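Long-range contacts in phenylacetaldehyde dehydrogenase (Burkholderia cenocepacia, PDB 4O5H), which probably catalyses the NAD-dependent oxidation of phenylacetaldehyde to phenylacetate, as a member of the aldehyde dehydrogenase family: residues D49-A54 with P392-E397; E116-G121 with P348-A353. One frame throughout, in Å; residues are numbered along the deposited sequence.

Contact 1: residues D49-A54 with P392-E397. With NA (sodium ion), chain I.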
loop_
_atom_site.group_PDB
_atom_site.type_symbol
_atom_site.label_atom_id
_atom_site.label_comp_id
_atom_site.label_asym_id
_atom_site.label_seq_id
_atom_site.Cartn_x
_atom_site.Cartn_y
_atom_site.Cartn_z
ATOM N N ASP A 49 -21.604 -27.426 -0.482
ATOM C CA ASP A 49 -21.185 -28.496 0.402
ATOM C C ASP A 49 -19.885 -28.213 1.110
ATOM O O ASP A 49 -18.968 -27.698 0.531
ATOM C CB ASP A 49 -20.989 -29.786 -0.380
ATOM C CG ASP A 49 -22.281 -30.363 -0.891
ATOM O OD1 ASP A 49 -23.390 -30.025 -0.404
ATOM O OD2 ASP A 49 -22.168 -31.195 -1.794
ATOM N N VAL A 50 -19.831 -28.618 2.367
ATOM C CA VAL A 50 -18.608 -28.653 3.118
ATOM C C VAL A 50 -18.182 -30.107 3.262
ATOM O O VAL A 50 -18.949 -30.941 3.733
ATOM C CB VAL A 50 -18.791 -28.038 4.498
ATOM C CG1 VAL A 50 -17.464 -27.939 5.204
ATOM C CG2 VAL A 50 -19.398 -26.659 4.347
ATOM N N VAL A 51 -16.955 -30.377 2.852
ATOM C CA VAL A 51 -16.405 -31.710 2.733
ATOM C C VAL A 51 -15.274 -31.936 3.745
ATOM O O VAL A 51 -14.451 -31.054 3.984
ATOM C CB VAL A 51 -15.869 -31.912 1.322
ATOM C CG1 VAL A 51 -15.063 -33.214 1.198
ATOM C CG2 VAL A 51 -17.010 -31.927 0.302
ATOM N N ASN A 52 -15.311 -33.081 4.407
ATOM C CA ASN A 52 -14.220 -33.506 5.297
ATOM C C ASN A 52 -13.157 -34.136 4.429
ATOM O O ASN A 52 -13.364 -35.213 3.857
ATOM C CB ASN A 52 -14.707 -34.540 6.289
ATOM C CG ASN A 52 -13.620 -35.034 7.200
ATOM O OD1 ASN A 52 -12.406 -34.826 6.977
ATOM N ND2 ASN A 52 -14.033 -35.699 8.254
ATOM N N PRO A 53 -12.007 -33.480 4.314
ATOM C CA PRO A 53 -10.980 -34.007 3.391
ATOM C C PRO A 53 -10.324 -35.325 3.788
ATOM O O PRO A 53 -9.618 -35.915 2.985
ATOM C CB PRO A 53 -9.940 -32.882 3.359
ATOM C CG PRO A 53 -10.073 -32.225 4.691
ATOM C CD PRO A 53 -11.543 -32.284 5.028
ATOM N N ALA A 54 -10.546 -35.795 5.006
ATOM C CA ALA A 54 -10.056 -37.092 5.392
ATOM C C ALA A 54 -10.821 -38.232 4.719
ATOM O O ALA A 54 -10.271 -39.323 4.544
ATOM C CB ALA A 54 -10.088 -37.252 6.907
ATOM N N PRO A 392 -10.749 -42.415 -0.299
ATOM C CA PRO A 392 -11.586 -41.264 -0.626
ATOM C C PRO A 392 -11.130 -39.922 -0.059
ATOM O O PRO A 392 -11.674 -38.915 -0.487
ATOM C CB PRO A 392 -12.953 -41.630 -0.003
ATOM C CG PRO A 392 -12.607 -42.497 1.139
ATOM C CD PRO A 392 -11.406 -43.290 0.692
ATOM N N GLY A 393 -10.181 -39.894 0.899
ATOM C CA GLY A 393 -9.599 -38.649 1.407
ATOM C C GLY A 393 -8.624 -38.120 0.385
ATOM O O GLY A 393 -8.400 -38.777 -0.628
ATOM N N PHE A 394 -8.096 -36.915 0.608
ATOM C CA PHE A 394 -7.239 -36.275 -0.386
ATOM C C PHE A 394 -5.767 -36.306 0.050
ATOM O O PHE A 394 -5.072 -35.287 0.103
ATOM C CB PHE A 394 -7.725 -34.859 -0.691
ATOM C CG PHE A 394 -9.199 -34.770 -0.907
ATOM C CD1 PHE A 394 -9.815 -35.586 -1.852
ATOM C CD2 PHE A 394 -9.979 -33.904 -0.167
ATOM C CE1 PHE A 394 -11.188 -35.514 -2.072
ATOM C CE2 PHE A 394 -11.347 -33.826 -0.380
ATOM C CZ PHE A 394 -11.952 -34.611 -1.329
ATOM N N PHE A 395 -5.264 -37.509 0.291
ATOM C CA PHE A 395 -3.955 -37.704 0.887
ATOM C C PHE A 395 -2.855 -37.778 -0.174
ATOM O O PHE A 395 -3.053 -38.366 -1.246
ATOM C CB PHE A 395 -3.963 -39.005 1.692
ATOM C CG PHE A 395 -4.749 -38.925 2.973
ATOM C CD1 PHE A 395 -4.191 -38.377 4.119
ATOM C CD2 PHE A 395 -6.033 -39.452 3.035
ATOM C CE1 PHE A 395 -4.891 -38.344 5.315
ATOM C CE2 PHE A 395 -6.736 -39.402 4.213
ATOM C CZ PHE A 395 -6.165 -38.846 5.356
ATOM N N VAL A 396 -1.711 -37.200 0.166
ATOM C CA VAL A 396 -0.510 -37.232 -0.633
ATOM C C VAL A 396 0.695 -37.457 0.271
ATOM O O VAL A 396 0.738 -36.957 1.402
ATOM C CB VAL A 396 -0.341 -35.878 -1.327
ATOM C CG1 VAL A 396 1.027 -35.790 -1.981
ATOM C CG2 VAL A 396 -1.450 -35.694 -2.347
ATOM N N GLU A 397 1.637 -38.290 -0.183
ATOM C CA GLU A 397 2.864 -38.580 0.587
ATOM C C GLU A 397 3.799 -37.392 0.695
ATOM O O GLU A 397 3.969 -36.661 -0.283
ATOM C CB GLU A 397 3.644 -39.664 -0.094
ATOM C CG GLU A 397 2.933 -40.988 -0.112
ATOM C CD GLU A 397 3.785 -42.043 -0.742
ATOM O OE1 GLU A 397 4.632 -41.714 -1.612
ATOM O OE2 GLU A 397 3.592 -43.201 -0.346
HETATM NA NA NA I . -13.748 -28.153 3.967
HETATM O O HOH W 1 -15.316 -28.182 2.134
HETATM O O HOH W 2 -12.368 -29.422 2.521
#
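Phe394 meets Pro53 twice, once through its backbone and once through its ring. Its amide N donates to Pro53 O at 3.0 Å, with an N-H...O angle of 150°. The same carbonyl has Gly393 CA beside it, 3.2 Å from Pro53 O. Gly393 has no side chain, and its CA also makes a CA-H...O contact of 3.3 Å to Ala54 O, so two successive carbonyls turn toward one short piece of loop. With chi1 at -46°, Phe394 CG stands beside the backbone N whose amide is bonded to Pro53, and the ring extends from there to the proline. The ring atom CD2 lies 3.7 Å from Pro53 CB, which approaches the ring obliquely. Farther along, Val51 CG1 sits at the ring edge, 4.1 Å from Phe394 CE2, and the two side chains cross at about a right angle. Phe395 adds a lighter touch, its CE2 edge lying near Ala54 O.

Behind this meeting 49-54 holds an Asx turn: Ala54 N donates to Asn52 OD1 at 2.9 Å, from 43° above the plane of the amide carbonyl. On the strand itself, Val51 O is a long sodium ligand at 3.0 Å, while Val51 N donates to water 1, which also binds the ion. The segment is thus tied to the loop at one end and to the metal site farther back.

Farther out, strand 47-52 pairs antiparallel with strand 57-63, and Val50 and Asn52 touch helix 109-120. The loop joining strands 381-384 and 399-402 rests on helix 362-378, where Phe394 packs against Ala362 and Arg365.

Contact 2: residues E116-G121 with P348-A353. With NA (sodium ion), chain I.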
loop_
_atom_site.group_PDB
_atom_site.type_symbol
_atom_site.label_atom_id
_atom_site.label_comp_id
_atom_site.label_asym_id
_atom_site.label_seq_id
_atom_site.Cartn_x
_atom_site.Cartn_y
_atom_site.Cartn_z
ATOM N N GLU A 116 -12.144 -27.052 12.901
ATOM C CA GLU A 116 -11.091 -26.730 11.957
ATOM C C GLU A 116 -10.460 -27.993 11.377
ATOM O O GLU A 116 -10.199 -28.066 10.158
ATOM C CB GLU A 116 -10.014 -25.885 12.618
ATOM C CG GLU A 116 -9.116 -25.180 11.638
ATOM C CD GLU A 116 -9.694 -23.854 11.156
ATOM O OE1 GLU A 116 -10.881 -23.830 10.725
ATOM O OE2 GLU A 116 -8.978 -22.847 11.247
ATOM N N SER A 117 -10.241 -28.996 12.220
ATOM C CA SER A 117 -9.651 -30.255 11.756
ATOM C C SER A 117 -10.592 -30.964 10.769
ATOM O O SER A 117 -10.139 -31.489 9.743
ATOM C CB SER A 117 -9.362 -31.159 12.952
ATOM O OG SER A 117 -8.791 -32.364 12.547
ATOM N N LEU A 118 -11.887 -30.972 11.069
ATOM C CA LEU A 118 -12.837 -31.632 10.179
ATOM C C LEU A 118 -12.977 -30.927 8.829
ATOM O O LEU A 118 -13.212 -31.568 7.809
ATOM C CB LEU A 118 -14.217 -31.758 10.841
ATOM C CG LEU A 118 -14.260 -32.670 12.064
ATOM C CD1 LEU A 118 -15.575 -32.534 12.824
ATOM C CD2 LEU A 118 -14.031 -34.117 11.658
ATOM N N ASP A 119 -12.918 -29.612 8.840
ATOM C CA ASP A 119 -13.222 -28.796 7.658
ATOM C C ASP A 119 -11.982 -28.648 6.805
ATOM O O ASP A 119 -12.050 -28.775 5.584
ATOM C CB ASP A 119 -13.752 -27.432 8.147
ATOM C CG ASP A 119 -14.341 -26.581 7.053
ATOM O OD1 ASP A 119 -14.508 -27.068 5.898
ATOM O OD2 ASP A 119 -14.628 -25.375 7.341
ATOM N N ASN A 120 -10.865 -28.367 7.439
ATOM C CA ASN A 120 -9.571 -28.097 6.746
ATOM C C ASN A 120 -8.726 -29.357 6.563
ATOM O O ASN A 120 -8.034 -29.503 5.539
ATOM C CB ASN A 120 -8.782 -27.015 7.499
ATOM C CG ASN A 120 -7.298 -27.053 7.215
ATOM O OD1 ASN A 120 -6.599 -27.917 7.689
ATOM N ND2 ASN A 120 -6.818 -26.112 6.428
ATOM N N GLY A 121 -8.772 -30.250 7.542
ATOM C CA GLY A 121 -8.042 -31.519 7.479
ATOM C C GLY A 121 -6.808 -31.637 8.385
ATOM O O GLY A 121 -6.327 -32.757 8.635
ATOM N N PRO A 348 -6.173 -39.268 9.297
ATOM C CA PRO A 348 -7.162 -38.242 9.616
ATOM C C PRO A 348 -6.716 -37.320 10.748
ATOM O O PRO A 348 -6.089 -37.747 11.730
ATOM C CB PRO A 348 -8.400 -39.035 10.010
ATOM C CG PRO A 348 -7.975 -40.439 10.198
ATOM C CD PRO A 348 -6.646 -40.637 9.576
ATOM N N GLY A 349 -7.060 -36.045 10.603
ATOM C CA GLY A 349 -6.606 -35.032 11.541
ATOM C C GLY A 349 -7.113 -35.227 12.954
ATOM O O GLY A 349 -6.478 -34.803 13.919
ATOM N N MET A 350 -8.242 -35.892 13.090
ATOM C CA MET A 350 -8.777 -36.130 14.409
ATOM C C MET A 350 -8.046 -37.227 15.193
ATOM O O MET A 350 -8.250 -37.340 16.395
ATOM C CB MET A 350 -10.270 -36.438 14.332
ATOM C CG MET A 350 -11.154 -35.227 14.130
ATOM S SD MET A 350 -11.090 -34.059 15.502
ATOM C CE MET A 350 -11.496 -35.105 16.892
ATOM N N ASP A 351 -7.158 -37.988 14.548
ATOM C CA ASP A 351 -6.362 -39.011 15.238
ATOM C C ASP A 351 -5.139 -38.340 15.837
ATOM O O ASP A 351 -4.383 -37.705 15.118
ATOM C CB ASP A 351 -5.931 -40.089 14.226
ATOM C CG ASP A 351 -5.106 -41.229 14.846
ATOM O OD1 ASP A 351 -4.554 -41.108 15.952
ATOM O OD2 ASP A 351 -4.983 -42.247 14.154
ATOM N N PRO A 352 -4.927 -38.484 17.159
ATOM C CA PRO A 352 -3.825 -37.793 17.789
ATOM C C PRO A 352 -2.483 -38.298 17.282
ATOM O O PRO A 352 -1.506 -37.599 17.417
ATOM C CB PRO A 352 -3.974 -38.116 19.281
ATOM C CG PRO A 352 -5.210 -38.901 19.449
ATOM C CD PRO A 352 -5.871 -39.083 18.130
ATOM N N ALA A 353 -2.435 -39.475 16.682
ATOM C CA ALA A 353 -1.190 -39.959 16.101
ATOM C C ALA A 353 -0.821 -39.282 14.777
ATOM O O ALA A 353 0.302 -39.406 14.327
ATOM C CB ALA A 353 -1.266 -41.463 15.906
HETATM NA NA NA I . -13.748 -28.153 3.967
HETATM O O HOH W 3 -7.982 -34.869 8.272
HETATM O O HOH W 1 -15.316 -28.182 2.134
HETATM O O HOH W 2 -12.368 -29.422 2.521
#
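Gly121 and Gly349 are joined through water 3, which donates to Gly121 O at 2.7 Å and accepts from Gly349 N at 2.8 Å. One molecule thus serves a carbonyl just past the end of helix 109-120 and an amide of the facing turn. Beside this bridge the segments meet directly. Ser117 OG stands anti to its own backbone N (chi1 -180°) and reaches the Gly349 peptide, 3.3 Å from Gly349 C. That approach is packing; the hydroxyl's polar partner is Lys122 O, to which it is hydrogen-bonded. Gly349, with only hydrogens on its CA, lets the turn lie close against the serine.

Met350 closes the apolar side. Its CG comes 4.0 Å from Leu118 CD2, the two side chains crossing obliquely, and the same CG also passes near Ser117 OG. Beyond CG the methionine chain bends at both chi2 and chi3. Val124 of helix 124-145 and Leu19 also touch Met350, so Met350 joins helices 109-120 and 124-145 and the chain near Leu19.

The facing backbone is a type I turn from Pro348 to Asp351, with Asp351 N bonded to Pro348 O. An Asx turn follows directly: Ala353 N donates to Asp351 OD1 at 2.8 Å, from above the carboxylate plane.

On the helix, Asp119 grips sodium with both its carbonyl O (2.4 Å) and OD1 (2.3 Å), and OD2 accepts from Leu215 N. Val51 O, Asp212 O and two waters complete the six ligands. Helix 109-120 gives way at Gly121, whose phi of 107° is positive, and through Asp119 in its last turn it supplies two ligands of the sodium site, consistent with the monovalent-cation sites of aldehyde dehydrogenases.

Overall arrangement
Along the chain the order is 49-54, 116-121, 348-353 and 392-397, so contact 2 falls wholly between the two halves of contact 1. Their centres are about 10 Å apart, and they meet directly where Pro53 CD packs 3.3 Å from Leu118 O. Sodium, with waters 1 and 2, belongs to both, tying strand 47-52 to the end of helix 109-120. The later halves are neighbours too, lying in the loops before and after helix 362-378 and strand 381-384. Early and late regions of the aldehyde dehydrogenase fold are therefore joined twice on one side of the chain's centre, with the ion held by the two early halves and Asp212.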